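Side-chain contacts in Lmo0812 protein (Listeria monocytogenes serovar 1/2a, PDB 4YF1), which probably hydrolyses the 3'-diphosphate of guanosine-3',5'-bis(diphosphate), the alarmone ppGpp, as a hydrolase with an HD-domain fold: residues 147-150 and 151-154; 102-105 and 106-109; 169-172 and 173-176. All coordinates share one frame; numbering follows the deposited sequence. Where two conformers were deposited one is given.

In the fold
From the N terminus the first contact met is contact 2, the last two turns of helix 95-108, ending where the chain leaves the helix at Gly109. After helix 111-132 comes contact 1, the opening turns of helix 147-160, and then contact 3, where the loop at 169-171 runs into helix 172-184. Each joins neighbouring segments with no residues between them, so none closes a loop, and the three follow in series without nesting or crossing. Contacts 1 and 2 touch: Tyr153 and Trp152 pack on Thr102 and Ile103, which joins helix 147-160 to helix 95-108. Contact 3 stands apart, its nearest atoms about 6 Å from contact 2, yet both lean on helix 111-132.

Contact 1 (147-150 and 151-154); sequences YDLQ and KWYN
The Tyr147 ring and the Lys151 chain meet one helical turn apart at the start of helix 147-160. Lys151 CD approaches the ring obliquely, 3.5 Å from Tyr147 CE2, and the lysine then bends at its last torsion and carries its ammonium away. Asp148 OD1 lies at the edge of the same ring, and Trp140 meets it from outside the two segments. The Trp152 indole has Leu149 O at its edge, 3.5 Å from Trp152 CE3, while the methyl Leu149 CD2 packs 4.3 Å from that same CE3. At the edge of the Tyr153 ring sits Gln150 OE1, with amide and ring planes 49° apart. Gln150 gets there by a bend at chi2 (-73°), which lays its chain alongside Tyr153.

Beneath the side chains run the i to i+4 bonds of a regular alpha helix, from Lys151 N to Tyr147 O (2.8 Å) through Asn154 N to Gln150 O (3.1 Å). Outside the two segments, Gln150 and Lys151 touch Phe185, Leu149 and Gln150 touch Trp95, and Trp152 and Tyr153 touch Lys99 of helix 95-108.

Chemically, a lysine methylene and a leucine methyl meet aromatic carbons, and two oxygens, Leu149 O and Gln150 OE1, lie at ring edges. Lys151 NZ remains 6.8 Å from Asp148 OD1, so any attraction between these charges probably acts only at a distance, while the backbone bonds hold the turn.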
loop_
_atom_site.group_PDB
_atom_site.type_symbol
_atom_site.label_atom_id
_atom_site.label_comp_id
_atom_site.label_asym_id
_atom_site.label_seq_id
_atom_site.Cartn_x
_atom_site.Cartn_y
_atom_site.Cartn_z
ATOM N N TYR A 147 28.877 1.554 -13.986
ATOM C CA TYR A 147 28.511 0.236 -14.499
ATOM C C TYR A 147 28.992 -0.968 -13.670
ATOM O O TYR A 147 28.206 -1.905 -13.391
ATOM C CB TYR A 147 29.062 0.102 -15.923
ATOM C CG TYR A 147 28.752 -1.221 -16.595
ATOM C CD1 TYR A 147 27.579 -1.390 -17.313
ATOM C CD2 TYR A 147 29.644 -2.290 -16.523
ATOM C CE1 TYR A 147 27.286 -2.592 -17.949
ATOM C CE2 TYR A 147 29.368 -3.500 -17.153
ATOM C CZ TYR A 147 28.187 -3.640 -17.875
ATOM O OH TYR A 147 27.893 -4.828 -18.515
ATOM N N ASP A 148 30.267 -0.958 -13.291
ATOM C CA ASP A 148 30.845 -2.086 -12.578
ATOM C C ASP A 148 30.080 -2.406 -11.283
ATOM O O ASP A 148 29.706 -3.577 -11.043
ATOM C CB ASP A 148 32.306 -1.820 -12.231
ATOM C CG ASP A 148 33.182 -1.641 -13.458
ATOM O OD1 ASP A 148 32.770 -1.971 -14.577
ATOM O OD2 ASP A 148 34.319 -1.184 -13.273
ATOM N N LEU A 149 29.812 -1.358 -10.498
ATOM C CA LEU A 149 29.130 -1.507 -9.227
ATOM C C LEU A 149 27.683 -1.962 -9.408
ATOM O O LEU A 149 27.207 -2.838 -8.653
ATOM C CB LEU A 149 29.198 -0.209 -8.404
ATOM C CG LEU A 149 30.474 0.024 -7.592
ATOM C CD1 LEU A 149 30.392 1.374 -6.883
ATOM C CD2 LEU A 149 30.703 -1.092 -6.569
ATOM N N GLN A 150 26.983 -1.370 -10.371
ATOM C CA GLN A 150 25.609 -1.782 -10.681
ATOM C C GLN A 150 25.547 -3.207 -11.193
ATOM O O GLN A 150 24.611 -3.953 -10.856
ATOM C CB GLN A 150 24.911 -0.808 -11.624
ATOM C CG GLN A 150 24.557 0.502 -10.942
ATOM C CD GLN A 150 23.404 0.392 -9.960
ATOM O OE1 GLN A 150 22.918 -0.695 -9.677
ATOM N NE2 GLN A 150 23.003 1.513 -9.394
ATOM N N LYS A 151 26.539 -3.607 -11.973
ATOM C CA LYS A 151 26.619 -4.990 -12.422
ATOM C C LYS A 151 26.851 -5.952 -11.272
ATOM O O LYS A 151 26.127 -6.980 -11.143
ATOM C CB LYS A 151 27.724 -5.142 -13.417
ATOM C CG LYS A 151 27.966 -6.547 -13.942
ATOM C CD LYS A 151 28.835 -6.409 -15.197
ATOM C CE LYS A 151 29.241 -7.731 -15.806
ATOM N NZ LYS A 151 30.400 -8.337 -15.097
ATOM N N TRP A 152 27.814 -5.595 -10.406
ATOM C CA TRP A 152 28.140 -6.419 -9.250
ATOM C C TRP A 152 26.897 -6.620 -8.386
ATOM O O TRP A 152 26.639 -7.717 -7.920
ATOM C CB TRP A 152 29.268 -5.792 -8.421
ATOM C CG TRP A 152 29.351 -6.294 -7.000
ATOM C CD1 TRP A 152 29.925 -7.453 -6.554
ATOM C CD2 TRP A 152 28.814 -5.641 -5.844
ATOM N NE1 TRP A 152 29.782 -7.546 -5.184
ATOM C CE2 TRP A 152 29.102 -6.448 -4.734
ATOM C CE3 TRP A 152 28.120 -4.444 -5.647
ATOM C CZ2 TRP A 152 28.717 -6.100 -3.446
ATOM C CZ3 TRP A 152 27.745 -4.085 -4.356
ATOM C CH2 TRP A 152 28.048 -4.910 -3.274
ATOM N N TYR A 153 26.153 -5.543 -8.181
ATOM C CA TYR A 153 24.955 -5.561 -7.319
ATOM C C TYR A 153 23.821 -6.445 -7.854
ATOM O O TYR A 153 23.345 -7.365 -7.161
ATOM C CB TYR A 153 24.485 -4.114 -7.104
ATOM C CG TYR A 153 23.211 -3.964 -6.321
ATOM C CD1 TYR A 153 22.981 -4.737 -5.194
ATOM C CD2 TYR A 153 22.263 -2.979 -6.645
ATOM C CE1 TYR A 153 21.826 -4.596 -4.459
ATOM C CE2 TYR A 153 21.096 -2.825 -5.886
ATOM C CZ TYR A 153 20.892 -3.638 -4.805
ATOM O OH TYR A 153 19.767 -3.498 -3.987
ATOM N N ASN A 154 23.421 -6.185 -9.095
ATOM C CA ASN A 154 22.330 -6.916 -9.735
ATOM C C ASN A 154 22.676 -8.383 -9.973
ATOM O O ASN A 154 21.833 -9.292 -9.718
ATOM C CB ASN A 154 21.888 -6.171 -10.994
ATOM C CG ASN A 154 21.166 -4.880 -10.661
ATOM O OD1 ASN A 154 21.725 -3.751 -10.726
ATOM N ND2 ASN A 154 19.952 -5.021 -10.240
#

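Contact 2 (102-105 and 106-109); sequences TIEQ and VRTG
The C-terminal end of helix 95-108 is tied off by Thr108, whose hydroxyl and backbone N-H both turn back to Glu104 O. Thr108 OG1 donates to Glu104 O at 2.9 Å, and Thr108 N donates to the same oxygen at 3.0 Å. The two donors come from opposite faces of the carbonyl plane: the amide is tilted 20° from it, the hydroxyl stands 37° out of it and so off the lone pairs. With chi1 at 60°, OG1 sits between the backbone N and the carbonyl carbon, a rotation that folds the hydroxyl back over the preceding turn. A weak third bond reaches this oxygen from Arg107 N.

One water extends the network. It donates to Gln105 OE1 at 2.9 Å and to Thr108 OG1 at 2.8 Å, joining two side chains that do not bond directly. Gln105 bends at chi2 to present its amide oxygen there.

Within the HD-domain fold, the helix ends here: Gly109 is the first residue to leave helical angles, yet its N still bonds to Gln105 O at 2.7 Å. The inward flank packs on neighbouring helices, Val106 against Ile117 of helix 111-132 and Ile103 against Trp152 of helix 147-160. Lys114 of helix 111-132 bonds through NZ to the carbonyl oxygens of Val106 and Arg107 in the last turn.

Arg107 crosses Ile103 obliquely, with NH1 4.0 Å from Ile103 CG2. Its NE is hydrogen-bonded to Asn160 OD1, which anchors the guanidinium on helix 147-160, whereas Glu104 OE2 stays 5.8 Å from Arg107 NH2.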
loop_
_atom_site.group_PDB
_atom_site.type_symbol
_atom_site.label_atom_id
_atom_site.label_comp_id
_atom_site.label_asym_id
_atom_site.label_seq_id
_atom_site.Cartn_x
_atom_site.Cartn_y
_atom_site.Cartn_z
ATOM N N THR A 102 22.164 -6.167 1.426
ATOM C CA THR A 102 20.967 -6.628 0.690
ATOM C C THR A 102 21.204 -7.987 0.002
ATOM O O THR A 102 20.307 -8.882 0.027
ATOM C CB THR A 102 20.451 -5.551 -0.237
ATOM O OG1 THR A 102 20.019 -4.460 0.567
ATOM C CG2 THR A 102 19.289 -6.026 -1.097
ATOM N N ILE A 103 22.391 -8.186 -0.560
ATOM C CA ILE A 103 22.752 -9.477 -1.165
ATOM C C ILE A 103 22.711 -10.605 -0.116
ATOM O O ILE A 103 22.097 -11.672 -0.380
ATOM C CB ILE A 103 24.123 -9.405 -1.868
ATOM C CG1 ILE A 103 23.987 -8.476 -3.073
ATOM C CG2 ILE A 103 24.616 -10.791 -2.293
ATOM C CD1 ILE A 103 25.330 -8.029 -3.663
ATOM N N GLU A 104 23.255 -10.348 1.087
ATOM C CA GLU A 104 23.221 -11.350 2.148
ATOM C C GLU A 104 21.757 -11.668 2.525
ATOM O O GLU A 104 21.405 -12.833 2.764
ATOM C CB GLU A 104 24.016 -10.902 3.416
ATOM C CG GLU A 104 23.904 -11.889 4.615
ATOM C CD GLU A 104 24.558 -11.408 5.927
ATOM O OE1 GLU A 104 25.050 -10.253 6.003
ATOM O OE2 GLU A 104 24.609 -12.204 6.885
ATOM N N GLN A 105 20.929 -10.625 2.598
ATOM C CA GLN A 105 19.522 -10.803 2.956
ATOM C C GLN A 105 18.728 -11.587 1.874
ATOM O O GLN A 105 17.884 -12.467 2.226
ATOM C CB GLN A 105 18.902 -9.454 3.280
ATOM C CG GLN A 105 17.434 -9.461 3.599
ATOM C CD GLN A 105 17.140 -10.068 4.932
ATOM O OE1 GLN A 105 18.030 -10.412 5.713
ATOM N NE2 GLN A 105 15.866 -10.162 5.218
ATOM N N VAL A 106 19.007 -11.327 0.594
ATOM C CA VAL A 106 18.339 -12.059 -0.472
ATOM C C VAL A 106 18.833 -13.495 -0.489
ATOM O O VAL A 106 18.070 -14.403 -0.865
ATOM C CB VAL A 106 18.412 -11.380 -1.853
ATOM C CG1 VAL A 106 19.659 -11.811 -2.605
ATOM C CG2 VAL A 106 17.174 -11.699 -2.705
ATOM N N ARG A 107 20.036 -13.743 0.032
ATOM C CA ARG A 107 20.508 -15.129 0.094
ATOM C C ARG A 107 19.831 -15.926 1.218
ATOM O O ARG A 107 19.412 -17.053 1.005
ATOM C CB ARG A 107 21.998 -15.178 0.324
ATOM C CG ARG A 107 22.597 -16.568 0.422
ATOM C CD ARG A 107 24.049 -16.542 0.886
ATOM N NE ARG A 107 24.857 -15.717 0.012
ATOM C CZ ARG A 107 25.599 -14.664 0.340
ATOM N NH1 ARG A 107 26.242 -14.048 -0.638
ATOM N NH2 ARG A 107 25.803 -14.264 1.601
ATOM N N THR A 108 19.802 -15.337 2.409
ATOM C CA THR A 108 19.391 -16.029 3.637
ATOM C C THR A 108 17.972 -15.776 4.096
ATOM O O THR A 108 17.500 -16.498 4.990
ATOM C CB THR A 108 20.303 -15.612 4.816
ATOM O OG1 THR A 108 20.190 -14.183 5.017
ATOM C CG2 THR A 108 21.755 -15.964 4.522
ATOM N N GLY A 109 17.279 -14.794 3.525
ATOM C CA GLY A 109 15.904 -14.511 4.001
ATOM C C GLY A 109 14.937 -15.621 3.661
ATOM O O GLY A 109 15.297 -16.551 2.941
HETATM O O HOH W 1 18.060 -13.185 6.501
#

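Contact 3 (169-172 and 173-176); sequences EIPP and FFDE
Pro171 and Phe174 form the tight half of this contact: the ring carbon Pro171 CD sits over the centre of the Phe174 ring, 3.7 Å from its centroid and 10° off the normal, a CH-pi contact. Ile170 CG2 joins obliquely, 3.8 Å from Phe174 CD2, its side chain crossing the phenylalanine at about a right angle. Pro171 CB, in turn, meets Phe173 CE2 at 3.6 Å. The Phe173 ring also takes Phe174 CD1 against one face, toward the rim, while Phe173 CZ lies at the edge of the Phe174 ring.

This is the entry into helix 172-184, where the loop turns into the first helical residues. Phe174 N bonds to Pro171 O at 2.9 Å. Phe173, with chi1 at 76°, sends its ring inward to Val118, Ala119 and Leu122 of helix 111-132, and Pro171 touches Phe48 and Leu111.

The loose side is that of Pro172, Asp175 and Glu176, which are exposed to solvent. There Asp175 N makes a weak bond to Pro172 O at 3.1 Å.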
loop_
_atom_site.group_PDB
_atom_site.type_symbol
_atom_site.label_atom_id
_atom_site.label_comp_id
_atom_site.label_asym_id
_atom_site.label_seq_id
_atom_site.Cartn_x
_atom_site.Cartn_y
_atom_site.Cartn_z
ATOM N N GLU A 169 8.744 -23.462 -5.253
ATOM C CA GLU A 169 8.339 -22.190 -4.643
ATOM C C GLU A 169 9.011 -20.933 -5.261
ATOM O O GLU A 169 8.698 -19.825 -4.845
ATOM C CB GLU A 169 8.565 -22.241 -3.127
ATOM C CG GLU A 169 10.022 -22.363 -2.690
ATOM C CD GLU A 169 10.177 -22.716 -1.210
ATOM O OE1 GLU A 169 9.269 -22.381 -0.416
ATOM O OE2 GLU A 169 11.211 -23.334 -0.842
ATOM N N ILE A 170 9.908 -21.097 -6.233
ATOM C CA ILE A 170 10.556 -19.913 -6.869
ATOM C C ILE A 170 9.509 -19.173 -7.702
ATOM O O ILE A 170 8.942 -19.758 -8.616
ATOM C CB ILE A 170 11.740 -20.310 -7.764
ATOM C CG1 ILE A 170 12.823 -20.972 -6.908
ATOM C CG2 ILE A 170 12.331 -19.071 -8.462
ATOM C CD1 ILE A 170 13.904 -21.673 -7.697
ATOM N N PRO A 171 9.236 -17.890 -7.388
ATOM C CA PRO A 171 8.216 -17.190 -8.197
ATOM C C PRO A 171 8.605 -16.963 -9.672
ATOM O O PRO A 171 9.778 -16.693 -9.960
ATOM C CB PRO A 171 8.043 -15.849 -7.477
ATOM C CG PRO A 171 8.589 -16.059 -6.109
ATOM C CD PRO A 171 9.632 -17.121 -6.195
ATOM N N PRO A 172 7.631 -17.052 -10.595
ATOM C CA PRO A 172 7.946 -16.799 -12.007
ATOM C C PRO A 172 8.646 -15.455 -12.236
ATOM O O PRO A 172 9.500 -15.374 -13.099
ATOM C CB PRO A 172 6.572 -16.803 -12.676
ATOM C CG PRO A 172 5.755 -17.759 -11.845
ATOM C CD PRO A 172 6.263 -17.611 -10.430
ATOM N N PHE A 173 8.312 -14.419 -11.459
ATOM C CA PHE A 173 8.959 -13.121 -11.657
ATOM C C PHE A 173 10.462 -13.131 -11.385
ATOM O O PHE A 173 11.160 -12.240 -11.885
ATOM C CB PHE A 173 8.243 -11.947 -10.952
ATOM C CG PHE A 173 8.453 -11.860 -9.455
ATOM C CD1 PHE A 173 9.546 -11.176 -8.917
ATOM C CD2 PHE A 173 7.497 -12.393 -8.570
ATOM C CE1 PHE A 173 9.718 -11.027 -7.547
ATOM C CE2 PHE A 173 7.667 -12.252 -7.203
ATOM C CZ PHE A 173 8.770 -11.589 -6.672
ATOM N N PHE A 174 10.972 -14.133 -10.650
ATOM C CA PHE A 174 12.443 -14.231 -10.396
ATOM C C PHE A 174 13.172 -14.413 -11.742
ATOM O O PHE A 174 14.229 -13.820 -11.958
ATOM C CB PHE A 174 12.775 -15.394 -9.450
ATOM C CG PHE A 174 12.640 -15.076 -7.982
ATOM C CD1 PHE A 174 11.693 -14.197 -7.506
ATOM C CD2 PHE A 174 13.438 -15.753 -7.053
ATOM C CE1 PHE A 174 11.579 -13.948 -6.158
ATOM C CE2 PHE A 174 13.344 -15.482 -5.699
ATOM C CZ PHE A 174 12.416 -14.587 -5.253
ATOM N N ASP A 175 12.570 -15.211 -12.632
ATOM C CA ASP A 175 13.097 -15.471 -13.980
ATOM C C ASP A 175 13.107 -14.187 -14.831
ATOM O O ASP A 175 14.033 -13.974 -15.614
ATOM C CB ASP A 175 12.276 -16.571 -14.690
ATOM C CG ASP A 175 12.339 -17.928 -13.969
ATOM O OD1 ASP A 175 13.383 -18.224 -13.352
ATOM O OD2 ASP A 175 11.346 -18.700 -14.025
ATOM N N GLU A 176 12.095 -13.333 -14.659
ATOM C CA GLU A 176 12.015 -12.054 -15.391
ATOM C C GLU A 176 13.176 -11.163 -14.950
ATOM O O GLU A 176 13.806 -10.496 -15.766
ATOM C CB GLU A 176 10.742 -11.247 -15.148
ATOM C CG GLU A 176 9.468 -11.877 -15.615
ATOM C CD GLU A 176 8.253 -11.074 -15.191
ATOM O OE1 GLU A 176 8.223 -9.843 -15.476
ATOM O OE2 GLU A 176 7.332 -11.697 -14.602
#